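Local coordinates for DegQ (Legionella fallonii, PDB 3PV2), which probably degrades and refolds misfolded proteins as a chaperone-protease of the HtrA family, joining a trypsin-like domain to two PDZ domains in large 12-subunit assemblies, at residues Asn88-Thr93 against Leu127-Ile132; Ile92-Val97 against Ile219-Leu224; Asp152-Ile157 against Gly175-Leu180; Ile262-Leu267 against Ala284-Val289; Gln308-Lys313 against Ser331-Ile336. All blocks are in the same frame, centred on the assembly; numbering follows the deposited sequence.

Contact 1 (Asn88-Thr93 against Leu127-Ile132)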
# COMPACT_ATOMS: atom_id res chain seq x y z
N ASN B 88 -12.63 52.74 -31.75
CA ASN B 88 -11.63 51.88 -32.35
C ASN B 88 -11.75 50.40 -31.97
O ASN B 88 -10.92 49.60 -32.39
CB ASN B 88 -10.24 52.43 -32.07
CG ASN B 88 -10.05 53.83 -32.66
OD1 ASN B 88 -9.76 54.78 -31.92
ND2 ASN B 88 -10.26 53.97 -34.00
N GLY B 89 -12.75 50.05 -31.19
CA GLY B 89 -12.99 48.66 -30.84
C GLY B 89 -11.87 48.05 -30.01
O GLY B 89 -11.49 46.92 -30.26
N VAL B 90 -11.36 48.78 -29.02
CA VAL B 90 -10.27 48.28 -28.12
C VAL B 90 -10.90 47.79 -26.82
O VAL B 90 -11.73 48.47 -26.20
CB VAL B 90 -9.26 49.42 -27.78
CG1 VAL B 90 -8.24 49.07 -26.66
CG2 VAL B 90 -8.58 49.97 -29.08
N ILE B 91 -10.43 46.62 -26.42
CA ILE B 91 -10.96 45.84 -25.35
C ILE B 91 -9.83 45.41 -24.45
O ILE B 91 -8.80 44.93 -24.94
CB ILE B 91 -11.54 44.57 -25.91
CG1 ILE B 91 -12.82 44.85 -26.67
CG2 ILE B 91 -11.79 43.57 -24.78
CD1 ILE B 91 -13.50 43.58 -27.32
N ILE B 92 -10.00 45.57 -23.15
CA ILE B 92 -8.97 45.12 -22.22
C ILE B 92 -9.39 43.80 -21.62
O ILE B 92 -10.54 43.61 -21.25
CB ILE B 92 -8.76 46.14 -21.04
CG1 ILE B 92 -8.21 47.45 -21.55
CG2 ILE B 92 -7.74 45.65 -20.08
CD1 ILE B 92 -6.98 47.37 -22.34
N THR B 93 -8.44 42.92 -21.42
CA THR B 93 -8.73 41.74 -20.66
C THR B 93 -7.49 41.33 -19.92
O THR B 93 -6.51 42.07 -19.91
CB THR B 93 -9.26 40.63 -21.56
OG1 THR B 93 -9.74 39.56 -20.70
CG2 THR B 93 -8.17 40.12 -22.58
N LEU B 127 -2.25 42.15 -18.16
CA LEU B 127 -3.16 42.84 -19.05
C LEU B 127 -2.92 42.48 -20.50
O LEU B 127 -1.82 42.10 -20.89
CB LEU B 127 -3.01 44.35 -18.92
CG LEU B 127 -3.39 44.83 -17.52
CD1 LEU B 127 -2.87 46.30 -17.41
CD2 LEU B 127 -4.93 44.67 -17.33
N ALA B 128 -3.97 42.58 -21.31
CA ALA B 128 -3.86 42.37 -22.75
C ALA B 128 -4.86 43.26 -23.41
O ALA B 128 -5.89 43.55 -22.85
CB ALA B 128 -4.12 40.97 -23.10
N VAL B 129 -4.51 43.73 -24.60
CA VAL B 129 -5.34 44.59 -25.40
C VAL B 129 -5.71 43.81 -26.65
O VAL B 129 -4.84 43.15 -27.30
CB VAL B 129 -4.56 45.83 -25.79
CG1 VAL B 129 -5.43 46.80 -26.55
CG2 VAL B 129 -3.88 46.47 -24.56
N LEU B 130 -7.00 43.89 -26.97
CA LEU B 130 -7.60 43.21 -28.10
C LEU B 130 -8.31 44.28 -28.93
O LEU B 130 -8.79 45.31 -28.38
CB LEU B 130 -8.69 42.22 -27.65
CG LEU B 130 -8.34 41.08 -26.66
CD1 LEU B 130 -9.59 40.21 -26.39
CD2 LEU B 130 -7.19 40.25 -27.12
N LYS B 131 -8.47 43.99 -30.21
CA LYS B 131 -9.20 44.85 -31.08
C LYS B 131 -10.23 44.05 -31.90
O LYS B 131 -9.96 42.95 -32.37
CB LYS B 131 -8.22 45.57 -31.98
CG LYS B 131 -8.85 46.15 -33.19
CD LYS B 131 -8.57 47.64 -33.38
CE LYS B 131 -9.38 48.16 -34.61
NZ LYS B 131 -8.93 49.49 -35.05
N ILE B 132 -11.40 44.64 -32.06
CA ILE B 132 -12.50 44.05 -32.82
C ILE B 132 -12.90 45.13 -33.81
O ILE B 132 -12.69 46.31 -33.55
CB ILE B 132 -13.71 43.64 -31.93
CG1 ILE B 132 -14.17 44.82 -31.07
CG2 ILE B 132 -13.37 42.46 -31.06
CD1 ILE B 132 -15.52 44.59 -30.35

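Contact 2 (Ile92-Val97 against Ile219-Leu224)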
# COMPACT_ATOMS: atom_id res chain seq x y z
N ILE B 92 -10.00 45.57 -23.15
CA ILE B 92 -8.97 45.12 -22.22
C ILE B 92 -9.39 43.80 -21.62
O ILE B 92 -10.54 43.61 -21.25
CB ILE B 92 -8.76 46.14 -21.04
CG1 ILE B 92 -8.21 47.45 -21.55
CG2 ILE B 92 -7.74 45.65 -20.08
CD1 ILE B 92 -6.98 47.37 -22.34
N THR B 93 -8.44 42.92 -21.42
CA THR B 93 -8.73 41.74 -20.66
C THR B 93 -7.49 41.33 -19.92
O THR B 93 -6.51 42.07 -19.91
CB THR B 93 -9.26 40.63 -21.56
OG1 THR B 93 -9.74 39.56 -20.70
CG2 THR B 93 -8.17 40.12 -22.58
N ASN B 94 -7.48 40.18 -19.24
CA ASN B 94 -6.23 39.74 -18.62
C ASN B 94 -5.32 39.04 -19.59
O ASN B 94 -5.78 38.33 -20.47
CB ASN B 94 -6.50 38.75 -17.56
CG ASN B 94 -7.28 39.33 -16.40
OD1 ASN B 94 -6.91 40.39 -15.83
ND2 ASN B 94 -8.30 38.61 -15.97
N ASP B 95 -4.01 39.14 -19.39
CA ASP B 95 -3.09 38.31 -20.21
C ASP B 95 -3.33 36.81 -20.02
O ASP B 95 -3.30 36.05 -20.99
CB ASP B 95 -1.61 38.67 -19.95
CG ASP B 95 -0.67 38.20 -21.06
OD1 ASP B 95 0.27 37.46 -20.74
OD2 ASP B 95 -0.86 38.57 -22.26
N HIS B 96 -3.54 36.36 -18.78
CA HIS B 96 -3.76 34.93 -18.53
C HIS B 96 -4.99 34.39 -19.26
O HIS B 96 -5.00 33.23 -19.61
CB HIS B 96 -3.77 34.58 -17.05
CG HIS B 96 -5.07 34.87 -16.36
ND1 HIS B 96 -5.21 35.93 -15.51
CD2 HIS B 96 -6.25 34.20 -16.33
CE1 HIS B 96 -6.44 35.94 -15.01
NE2 HIS B 96 -7.09 34.90 -15.51
N VAL B 97 -5.98 35.24 -19.53
CA VAL B 97 -7.16 34.79 -20.28
C VAL B 97 -6.77 34.40 -21.71
O VAL B 97 -7.26 33.38 -22.26
CB VAL B 97 -8.28 35.89 -20.23
CG1 VAL B 97 -9.41 35.66 -21.21
CG2 VAL B 97 -8.84 35.97 -18.81
N ILE B 219 -9.62 46.51 -13.52
CA ILE B 219 -9.88 45.32 -14.28
C ILE B 219 -9.76 44.13 -13.37
O ILE B 219 -8.69 43.91 -12.78
CB ILE B 219 -8.93 45.18 -15.43
CG1 ILE B 219 -9.13 46.35 -16.41
CG2 ILE B 219 -9.20 43.87 -16.22
CD1 ILE B 219 -10.49 46.49 -17.05
N ASN B 220 -10.86 43.38 -13.20
CA ASN B 220 -10.87 42.21 -12.29
C ASN B 220 -9.80 41.22 -12.74
O ASN B 220 -9.62 40.97 -13.96
CB ASN B 220 -12.21 41.45 -12.32
CG ASN B 220 -13.43 42.36 -12.22
OD1 ASN B 220 -14.46 42.20 -12.94
ND2 ASN B 220 -13.33 43.30 -11.34
N THR B 221 -9.12 40.62 -11.79
CA THR B 221 -8.20 39.54 -12.08
C THR B 221 -8.39 38.44 -11.05
O THR B 221 -8.18 38.67 -9.89
CB THR B 221 -6.77 39.96 -11.90
OG1 THR B 221 -6.60 41.18 -12.60
CG2 THR B 221 -5.79 38.91 -12.49
N ALA B 222 -8.74 37.25 -11.49
CA ALA B 222 -8.93 36.15 -10.56
C ALA B 222 -7.60 35.43 -10.38
O ALA B 222 -7.15 34.76 -11.29
CB ALA B 222 -10.00 35.20 -11.09
N ILE B 223 -6.97 35.59 -9.22
CA ILE B 223 -5.71 34.86 -8.91
C ILE B 223 -5.98 33.75 -7.88
O ILE B 223 -6.69 34.00 -6.88
CB ILE B 223 -4.48 35.81 -8.51
CG1 ILE B 223 -3.75 35.34 -7.23
CG2 ILE B 223 -4.92 37.29 -8.35
CD1 ILE B 223 -2.75 34.20 -7.43
N LEU B 224 -5.41 32.56 -8.14
CA LEU B 224 -5.56 31.28 -7.38
C LEU B 224 -6.47 30.31 -8.15
O LEU B 224 -6.01 29.30 -8.69
CB LEU B 224 -6.00 31.44 -5.89
CG LEU B 224 -6.68 30.28 -5.13
CD1 LEU B 224 -6.45 30.37 -3.61
CD2 LEU B 224 -8.20 30.20 -5.44

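Contact 3 (Asp152-Ile157 against Gly175-Leu180)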
# COMPACT_ATOMS: atom_id res chain seq x y z
N ASP B 152 -15.04 52.28 0.11
CA ASP B 152 -15.87 52.70 -1.00
C ASP B 152 -16.58 51.48 -1.55
O ASP B 152 -15.96 50.42 -1.67
CB ASP B 152 -15.06 53.28 -2.19
CG ASP B 152 -14.46 54.70 -1.94
OD1 ASP B 152 -15.00 55.52 -1.17
OD2 ASP B 152 -13.45 55.02 -2.63
N PHE B 153 -17.82 51.66 -2.03
CA PHE B 153 -18.58 50.57 -2.62
C PHE B 153 -18.19 50.29 -4.06
O PHE B 153 -17.86 51.17 -4.84
CB PHE B 153 -20.09 50.78 -2.45
CG PHE B 153 -20.55 50.84 -0.99
CD1 PHE B 153 -21.10 52.01 -0.46
CD2 PHE B 153 -20.55 49.71 -0.20
CE1 PHE B 153 -21.57 52.05 0.83
CE2 PHE B 153 -20.99 49.77 1.08
CZ PHE B 153 -21.52 50.96 1.59
N VAL B 154 -18.19 49.02 -4.42
CA VAL B 154 -17.81 48.63 -5.75
C VAL B 154 -18.64 47.49 -6.25
O VAL B 154 -19.20 46.70 -5.46
CB VAL B 154 -16.32 48.21 -5.78
CG1 VAL B 154 -15.40 49.42 -5.40
CG2 VAL B 154 -16.06 47.00 -4.89
N VAL B 155 -18.72 47.39 -7.57
CA VAL B 155 -19.32 46.23 -8.22
C VAL B 155 -18.36 45.59 -9.18
O VAL B 155 -17.70 46.26 -9.93
CB VAL B 155 -20.64 46.61 -8.92
CG1 VAL B 155 -21.12 45.42 -9.83
CG2 VAL B 155 -21.67 46.96 -7.88
N ALA B 156 -18.21 44.28 -9.10
CA ALA B 156 -17.43 43.58 -10.14
C ALA B 156 -18.34 42.97 -11.17
O ALA B 156 -19.19 42.20 -10.82
CB ALA B 156 -16.52 42.44 -9.50
N ILE B 157 -18.13 43.26 -12.44
CA ILE B 157 -19.01 42.80 -13.47
C ILE B 157 -18.24 42.00 -14.51
O ILE B 157 -17.22 42.49 -15.06
CB ILE B 157 -19.61 43.94 -14.29
CG1 ILE B 157 -19.99 45.11 -13.42
CG2 ILE B 157 -20.90 43.43 -15.06
CD1 ILE B 157 -20.45 46.32 -14.30
N GLY B 175 -19.41 44.63 -3.20
CA GLY B 175 -18.70 44.74 -1.94
C GLY B 175 -18.05 46.10 -1.81
O GLY B 175 -18.53 47.10 -2.41
N ILE B 176 -17.02 46.14 -0.96
CA ILE B 176 -16.19 47.34 -0.77
C ILE B 176 -14.74 47.14 -1.17
O ILE B 176 -14.29 46.00 -1.33
CB ILE B 176 -16.23 47.79 0.70
CG1 ILE B 176 -15.68 46.77 1.66
CG2 ILE B 176 -17.66 48.25 1.13
CD1 ILE B 176 -15.33 47.44 2.97
N VAL B 177 -14.03 48.23 -1.42
CA VAL B 177 -12.59 48.21 -1.55
C VAL B 177 -12.11 47.83 -0.16
O VAL B 177 -12.44 48.48 0.85
CB VAL B 177 -12.10 49.61 -1.92
CG1 VAL B 177 -10.58 49.67 -1.92
CG2 VAL B 177 -12.58 49.99 -3.23
N SER B 178 -11.42 46.70 -0.04
CA SER B 178 -11.01 46.21 1.28
C SER B 178 -9.59 46.61 1.65
O SER B 178 -9.26 46.65 2.83
CB SER B 178 -10.98 44.69 1.25
OG SER B 178 -12.27 44.23 1.13
N ALA B 179 -8.74 46.78 0.65
CA ALA B 179 -7.31 47.19 0.87
C ALA B 179 -6.70 47.71 -0.44
O ALA B 179 -7.19 47.36 -1.53
CB ALA B 179 -6.48 46.02 1.39
N LEU B 180 -5.67 48.55 -0.35
CA LEU B 180 -4.94 49.00 -1.53
C LEU B 180 -3.51 48.47 -1.46
O LEU B 180 -3.04 48.08 -0.40
CB LEU B 180 -4.99 50.51 -1.68
CG LEU B 180 -6.44 51.03 -1.83
CD1 LEU B 180 -6.57 52.54 -1.58
CD2 LEU B 180 -7.00 50.69 -3.18

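Contact 4 (Ile262-Leu267 against Ala284-Val289)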
# COMPACT_ATOMS: atom_id res chain seq x y z
N ILE B 262 17.02 52.63 -8.73
CA ILE B 262 16.74 53.01 -7.32
C ILE B 262 15.64 52.22 -6.64
O ILE B 262 14.56 52.02 -7.22
CB ILE B 262 16.22 54.40 -7.25
CG1 ILE B 262 14.85 54.44 -7.94
CG2 ILE B 262 17.19 55.33 -7.95
CD1 ILE B 262 14.00 55.54 -7.47
N PHE B 263 15.86 51.86 -5.38
CA PHE B 263 14.85 51.22 -4.62
C PHE B 263 14.16 52.27 -3.77
O PHE B 263 14.82 53.16 -3.21
CB PHE B 263 15.52 50.21 -3.70
CG PHE B 263 15.91 48.91 -4.36
CD1 PHE B 263 16.77 48.88 -5.47
CD2 PHE B 263 15.51 47.68 -3.77
CE1 PHE B 263 17.19 47.64 -6.04
CE2 PHE B 263 15.91 46.44 -4.33
CZ PHE B 263 16.74 46.42 -5.46
N VAL B 264 12.85 52.14 -3.60
CA VAL B 264 12.13 53.00 -2.73
C VAL B 264 11.43 52.15 -1.64
O VAL B 264 11.34 50.95 -1.75
CB VAL B 264 11.17 53.87 -3.47
CG1 VAL B 264 11.92 54.90 -4.32
CG2 VAL B 264 10.17 53.01 -4.25
N GLN B 265 11.04 52.79 -0.56
CA GLN B 265 10.24 52.16 0.44
C GLN B 265 9.18 53.19 0.86
O GLN B 265 9.34 54.38 0.61
CB GLN B 265 11.05 51.75 1.63
CG GLN B 265 11.46 52.82 2.60
CD GLN B 265 12.46 52.28 3.64
OE1 GLN B 265 13.62 52.31 3.34
NE2 GLN B 265 12.03 51.77 4.82
N HIS B 266 8.16 52.69 1.52
CA HIS B 266 7.03 53.48 2.02
C HIS B 266 7.52 54.39 3.12
O HIS B 266 8.26 53.96 4.03
CB HIS B 266 5.90 52.54 2.56
CG HIS B 266 4.66 53.26 3.00
ND1 HIS B 266 3.78 53.85 2.10
CD2 HIS B 266 4.15 53.50 4.24
CE1 HIS B 266 2.79 54.43 2.78
NE2 HIS B 266 3.00 54.24 4.08
N LEU B 267 7.15 55.66 3.04
CA LEU B 267 7.51 56.60 4.06
C LEU B 267 6.33 56.60 4.99
O LEU B 267 5.27 57.20 4.69
CB LEU B 267 7.72 57.98 3.41
CG LEU B 267 8.01 59.12 4.39
CD1 LEU B 267 9.37 58.94 4.95
CD2 LEU B 267 7.83 60.58 3.77
N ALA B 284 7.94 59.05 -1.57
CA ALA B 284 8.63 57.77 -1.62
C ALA B 284 10.05 57.93 -1.07
O ALA B 284 10.79 58.76 -1.57
CB ALA B 284 8.69 57.24 -3.07
N LEU B 285 10.45 57.13 -0.11
CA LEU B 285 11.77 57.25 0.48
C LEU B 285 12.73 56.45 -0.33
O LEU B 285 12.51 55.29 -0.58
CB LEU B 285 11.71 56.71 1.87
CG LEU B 285 12.98 56.48 2.68
CD1 LEU B 285 13.78 57.75 2.72
CD2 LEU B 285 12.67 56.02 4.10
N VAL B 286 13.81 57.07 -0.76
CA VAL B 286 14.80 56.34 -1.54
C VAL B 286 15.73 55.58 -0.58
O VAL B 286 16.42 56.17 0.29
CB VAL B 286 15.61 57.27 -2.38
CG1 VAL B 286 16.74 56.47 -3.06
CG2 VAL B 286 14.78 57.91 -3.43
N SER B 287 15.76 54.26 -0.68
CA SER B 287 16.65 53.47 0.24
C SER B 287 17.97 53.06 -0.33
O SER B 287 18.84 52.61 0.40
CB SER B 287 15.93 52.20 0.68
OG SER B 287 15.37 51.48 -0.40
N GLN B 288 18.11 53.15 -1.64
CA GLN B 288 19.39 52.86 -2.28
C GLN B 288 19.40 53.40 -3.67
O GLN B 288 18.41 53.40 -4.29
CB GLN B 288 19.63 51.36 -2.27
CG GLN B 288 19.97 50.65 -3.52
CD GLN B 288 20.14 49.10 -3.35
OE1 GLN B 288 20.33 48.41 -4.34
NE2 GLN B 288 20.14 48.58 -2.11
N VAL B 289 20.57 53.85 -4.12
CA VAL B 289 20.85 54.25 -5.49
C VAL B 289 22.08 53.46 -6.00
O VAL B 289 23.15 53.56 -5.41
CB VAL B 289 21.21 55.76 -5.46
CG1 VAL B 289 21.46 56.29 -6.90
CG2 VAL B 289 20.08 56.58 -4.80
O HOH W 1 13.63 49.12 -1.33

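Contact 5 (Gln308-Lys313 against Ser331-Ile336)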
# COMPACT_ATOMS: atom_id res chain seq x y z
N GLN B 308 7.75 63.91 -6.70
CA GLN B 308 7.23 64.07 -8.04
C GLN B 308 8.13 63.43 -9.08
O GLN B 308 9.37 63.62 -9.08
CB GLN B 308 7.15 65.54 -8.43
CG GLN B 308 6.01 65.82 -9.40
CD GLN B 308 5.82 67.34 -9.74
OE1 GLN B 308 5.99 67.77 -10.91
NE2 GLN B 308 5.46 68.13 -8.74
N ILE B 309 7.47 62.73 -9.99
CA ILE B 309 8.12 62.15 -11.17
C ILE B 309 7.35 62.67 -12.43
O ILE B 309 6.13 62.42 -12.56
CB ILE B 309 8.07 60.64 -11.11
CG1 ILE B 309 8.97 60.14 -9.97
CG2 ILE B 309 8.51 60.01 -12.46
CD1 ILE B 309 8.96 58.69 -9.80
N ASN B 310 8.04 63.40 -13.29
CA ASN B 310 7.42 64.11 -14.43
C ASN B 310 6.27 64.98 -13.95
O ASN B 310 6.48 65.90 -13.20
CB ASN B 310 7.01 63.14 -15.54
CG ASN B 310 8.21 62.50 -16.24
OD1 ASN B 310 9.30 63.07 -16.26
ND2 ASN B 310 8.02 61.28 -16.77
N ASP B 311 5.04 64.67 -14.34
CA ASP B 311 3.89 65.44 -13.86
C ASP B 311 3.10 64.72 -12.77
O ASP B 311 2.04 65.19 -12.37
CB ASP B 311 2.92 65.80 -15.02
CG ASP B 311 3.57 66.67 -16.09
OD1 ASP B 311 4.29 67.63 -15.75
OD2 ASP B 311 3.35 66.40 -17.28
N THR B 312 3.60 63.58 -12.29
CA THR B 312 2.83 62.85 -11.30
C THR B 312 3.32 63.18 -9.90
O THR B 312 4.47 62.96 -9.54
CB THR B 312 2.92 61.35 -11.52
OG1 THR B 312 2.57 61.06 -12.87
CG2 THR B 312 1.99 60.61 -10.63
N LYS B 313 2.41 63.74 -9.14
CA LYS B 313 2.60 63.92 -7.75
C LYS B 313 2.79 62.54 -7.05
O LYS B 313 2.00 61.62 -7.24
CB LYS B 313 1.41 64.67 -7.20
CG LYS B 313 1.70 65.39 -5.93
CD LYS B 313 2.66 66.61 -6.11
CE LYS B 313 3.24 67.01 -4.69
NZ LYS B 313 4.70 67.38 -4.69
N SER B 331 13.78 57.81 -22.61
CA SER B 331 13.09 59.00 -22.07
C SER B 331 13.81 59.71 -20.93
O SER B 331 14.45 59.09 -20.07
CB SER B 331 11.64 58.80 -21.66
OG SER B 331 11.32 57.49 -21.33
N THR B 332 13.70 61.03 -20.98
CA THR B 332 14.17 61.90 -19.93
C THR B 332 13.03 61.94 -18.91
O THR B 332 11.84 62.05 -19.28
CB THR B 332 14.63 63.25 -20.49
OG1 THR B 332 15.91 63.09 -21.11
CG2 THR B 332 14.75 64.34 -19.40
N VAL B 333 13.38 61.73 -17.64
CA VAL B 333 12.42 61.86 -16.57
C VAL B 333 12.85 62.88 -15.51
O VAL B 333 14.03 62.94 -15.11
CB VAL B 333 12.03 60.50 -15.93
CG1 VAL B 333 13.02 59.42 -16.23
CG2 VAL B 333 11.78 60.66 -14.48
N LYS B 334 11.86 63.68 -15.11
CA LYS B 334 12.08 64.74 -14.15
C LYS B 334 11.76 64.16 -12.77
O LYS B 334 10.72 63.58 -12.59
CB LYS B 334 11.18 65.92 -14.48
CG LYS B 334 11.02 66.93 -13.38
CD LYS B 334 10.27 68.15 -13.85
CE LYS B 334 9.56 68.79 -12.70
NZ LYS B 334 8.61 69.87 -13.13
N ILE B 335 12.65 64.31 -11.81
CA ILE B 335 12.39 63.78 -10.45
C ILE B 335 12.57 64.87 -9.43
O ILE B 335 13.60 65.48 -9.39
CB ILE B 335 13.31 62.59 -10.08
CG1 ILE B 335 13.22 61.44 -11.10
CG2 ILE B 335 12.89 62.06 -8.74
CD1 ILE B 335 14.48 60.47 -11.11
N ILE B 336 11.56 65.13 -8.61
CA ILE B 336 11.68 66.20 -7.62
C ILE B 336 11.79 65.50 -6.29
O ILE B 336 10.99 64.66 -6.01
CB ILE B 336 10.46 67.19 -7.65
CG1 ILE B 336 10.45 68.01 -8.96
CG2 ILE B 336 10.49 68.21 -6.46
CD1 ILE B 336 9.30 69.02 -9.00

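Contact 1 (Asn88-Thr93 against Leu127-Ile132)
Val90 and Val129 meet methyl to methyl, CG1 against CG1 at 3.6 Å, across an antiparallel strand pair in the first barrel of the trypsin fold. In both valines CG1 lies anti to the backbone N (chi1 170° in Val90, -176° in Val129), and in each it is this branch that makes the touch. Ile92 lies on the same face and spreads both of its arms: CD1 leans on Val129 CG2 at 3.9 Å, and CG2 comes to Leu127 CD2 at 4.1 Å. Helix 239-252 packs here, with Ala246 against Ile92 and Ile249 against Val129.

The other face carries Ile91, Thr93, Ala128 and Leu130. Ile91 and Leu130 stand directly opposite each other, CB to CB 4.1 Å. Ile91 also extends CD1 to the CD1 of Ile132 at 3.8 Å, the two chains crossing at about a right angle, while Val106 of strand 101-107 touches both. Thr93 turns only its methyl to Leu130, CG2 to CD1; its OG1 is hydrogen-bonded to Ser80 O.

Lys131 lies on the valine side, and its chain, bent at chi2, runs past the carbonyl of Asn88, with CE 3.1 Å from Asn88 O. Behind that carbonyl, Gly89 has positive phi and forms a G1 beta bulge with Val90 opposite Asp85. Gly89 CA lies against Ile132 O in a CA-H...O contact. Five backbone hydrogen bonds zip the strands together; the last, Ile132 N to Gly89 O, is 2.9 Å long.

Contact 2 (Ile92-Val97 against Ile219-Leu224)
His96 reaches Thr221 because its chi1 of 80° sets CG between the backbone N and the carbonyl carbon, while Thr221 holds its methyl CG2 anti to its own backbone N. The imidazole therefore presents its CE1 corner, and Thr221 CG2 lies at the ring edge, in plane, 3.9 Å from CE1. The carbonyl oxygen of Ala222 stands obliquely to the same corner, 4.0 Å from His96 CE1.

Two residues earlier, Asn94 has CG anti to the carbonyl carbon (chi1 -65°), which points its amide at the second segment. The group comes to rest beside the Asn220 carbonyl, Asn94 CG to Asn220 O being 3.8 Å, and next to the Thr221 side chain. Asn94 occupies the N-cap position of helix 95-98, but its side chain makes no capping bond. At the far end the contact is purely apolar: Ile92 CG2 meets Ile219 CG1 at 4.0 Å, the two chains crossing at about a right angle, with Val242 of helix 239-252 touching both.

Strand 90-93 belongs to the first barrel of the trypsin fold and strand 216-221 to the second, so these residues pack across the interface between the barrels. His96 ND1 is hydrogen-bonded to Asp126 OD2, and the His96 side chain touches Ser205, whose OG is bonded to Ala222 N. This grouping is consistent with the His-Asp-Ser catalytic triad of trypsin-like proteases. Thr221, which also touches Asp126, would then be a second-shell residue, its methyl packed against the CE1 edge of the imidazole while the aspartate holds ND1.

Contact 3 (Asp152-Ile157 against Gly175-Leu180)
Phe153 pairs with Ile176 and Val154 with Gly175, antiparallel in register although the two strand axes stand 108° apart. Val154 and Gly175 bond to each other in both directions: Val154 N to Gly175 O is 2.8 Å, and Gly175 N to Val154 O is 3.1 Å. A third bond joins Val177 N to Asp152 O at 2.9 Å. Backbone pairing goes on at either end, through Val177 with Gly151 and Ala156 with Thr173.

Val154 and Val177 put their side chains together at about a right angle, Val154 CG1 against Val177 CG2 at 3.6 Å. Val154 lays its other methyl, CG2, over the Gly175 carbonyl, 3.5 Å from its O. Phe153 and Ile176 diverge from the pairing, yet Ile176 CG2 still comes obliquely to the ring, 3.5 Å from Phe153 CD2. The Gly175 oxygen lies at the edge of that ring, in plane.

Phe174 of a second subunit stacks edge-to-face on Phe153 and also packs on Ile176, while Asp152 OD1 bonds Ser20 of that subunit. Within the chain the pair belongs to the second barrel of the trypsin fold: strand 194-196 covers Val154 and Val177, and helix 22-28 packs on Val155 and Ile157.

Contact 4 (Ile262-Leu267 against Ala284-Val289)
Phe263 O takes the backbone N-H of Ser287 at 2.9 Å, and the hydroxyl of the same serine hangs nearby, Ser287 OG to Phe263 O 3.3 Å, a weak bond that is not settled, since OG also lies in a weak hydrogen bond with Ser445 O of a third subunit. A water also sits between the strands, donating to Val264 O at 3.0 Å and paired with Ser287 OG. The pairing is at a beta bulge: the register slips by one residue between Phe263, opposite Gln288, and Val264, opposite Val286, which leaves Ser287 as the extra residue.

Gln288 runs side by side with Phe263 and lays its amide over one ring face, CD 4.0 Å above the plane and offset toward the rim, the two planes 33° apart. Asn290 bonds Gln288 OE1, which helps to fix the amide.

Gln265 is set by chi1 of 77°, CG between N and the carbonyl carbon, and its extended chain lies alongside Leu285, Gln265 CG to Leu285 CD2 3.7 Å. Its OE1 accepts from Tyr447 N of the third subunit. On the opposite face Val264 CG1 rests on Ala284 CB at 4.2 Å.

Strand 262-266 thus pairs with 284-289 in the first PDZ domain. In PDZ domains of this family the strand in the place of 262-266 borders the peptide-binding groove, and here a neighbouring subunit packs on its residues.

Contact 5 (Gln308-Lys313 against Ser331-Ile336)
Gln308 and Ile309 run antiparallel to Ile336 and Ile335, and the chain then leaves through a type II' turn from Ile309 to Thr312. Asn310 holds the positive-phi position of that turn (phi 52°, psi -114°), and its side chain carries on the ladder where its own backbone turns aside. With CG anti to the carbonyl carbon, OD1 reaches back to Lys334 N at 2.9 Å, the N-H pointing almost straight at it (172°). Asn310 N donates to Lys334 O at 2.8 Å, so Asn310 grips both the N-H and the C=O of Lys334. The same OD1 also sits 3.4 Å from Val333 CA, and the amide crosses the Val333 side chain at about a right angle.

Gln308 O takes Ile336 N at 2.7 Å; the return bond from Gln308 N to Ile336 O is weak. The two side chains lie side by side on one face, CB to CB 3.8 Å, with Ile336 CD1 against the end of Gln308. Facing the other way, Ile309 CG2 meets Val333 CG2 at 3.9 Å, next to helix 318-325, where Val320 and Ile324 touch Ile309.

A two-residue type II' beta hairpin, followed by helix 318-325 and the long strand 332-339, is part of the PDZ fold; that helix, with the strand in the place of 262-266, probably flanks the peptide groove.

In the fold
From the N terminus, contact 1 closes a loop of about 34 residues within the first barrel. Contact 2 starts from the same stretch, sharing Ile92 and Thr93, but reaches on to the second barrel, so its much longer loop encloses the one closed by contact 3. Contacts 2 and 3 touch through Asn220 against Ala156 and Ile157. Contact 2 ties the two barrels together; contacts 1 and 3 each close a strand pair within one of them. Contacts 4 and 5 follow in series, each closing a short loop inside the first PDZ domain; strands 284-289 and 305-309 are neighbours in its sheet. Contact 4 lies with its centre about 35 Å from that of contact 1.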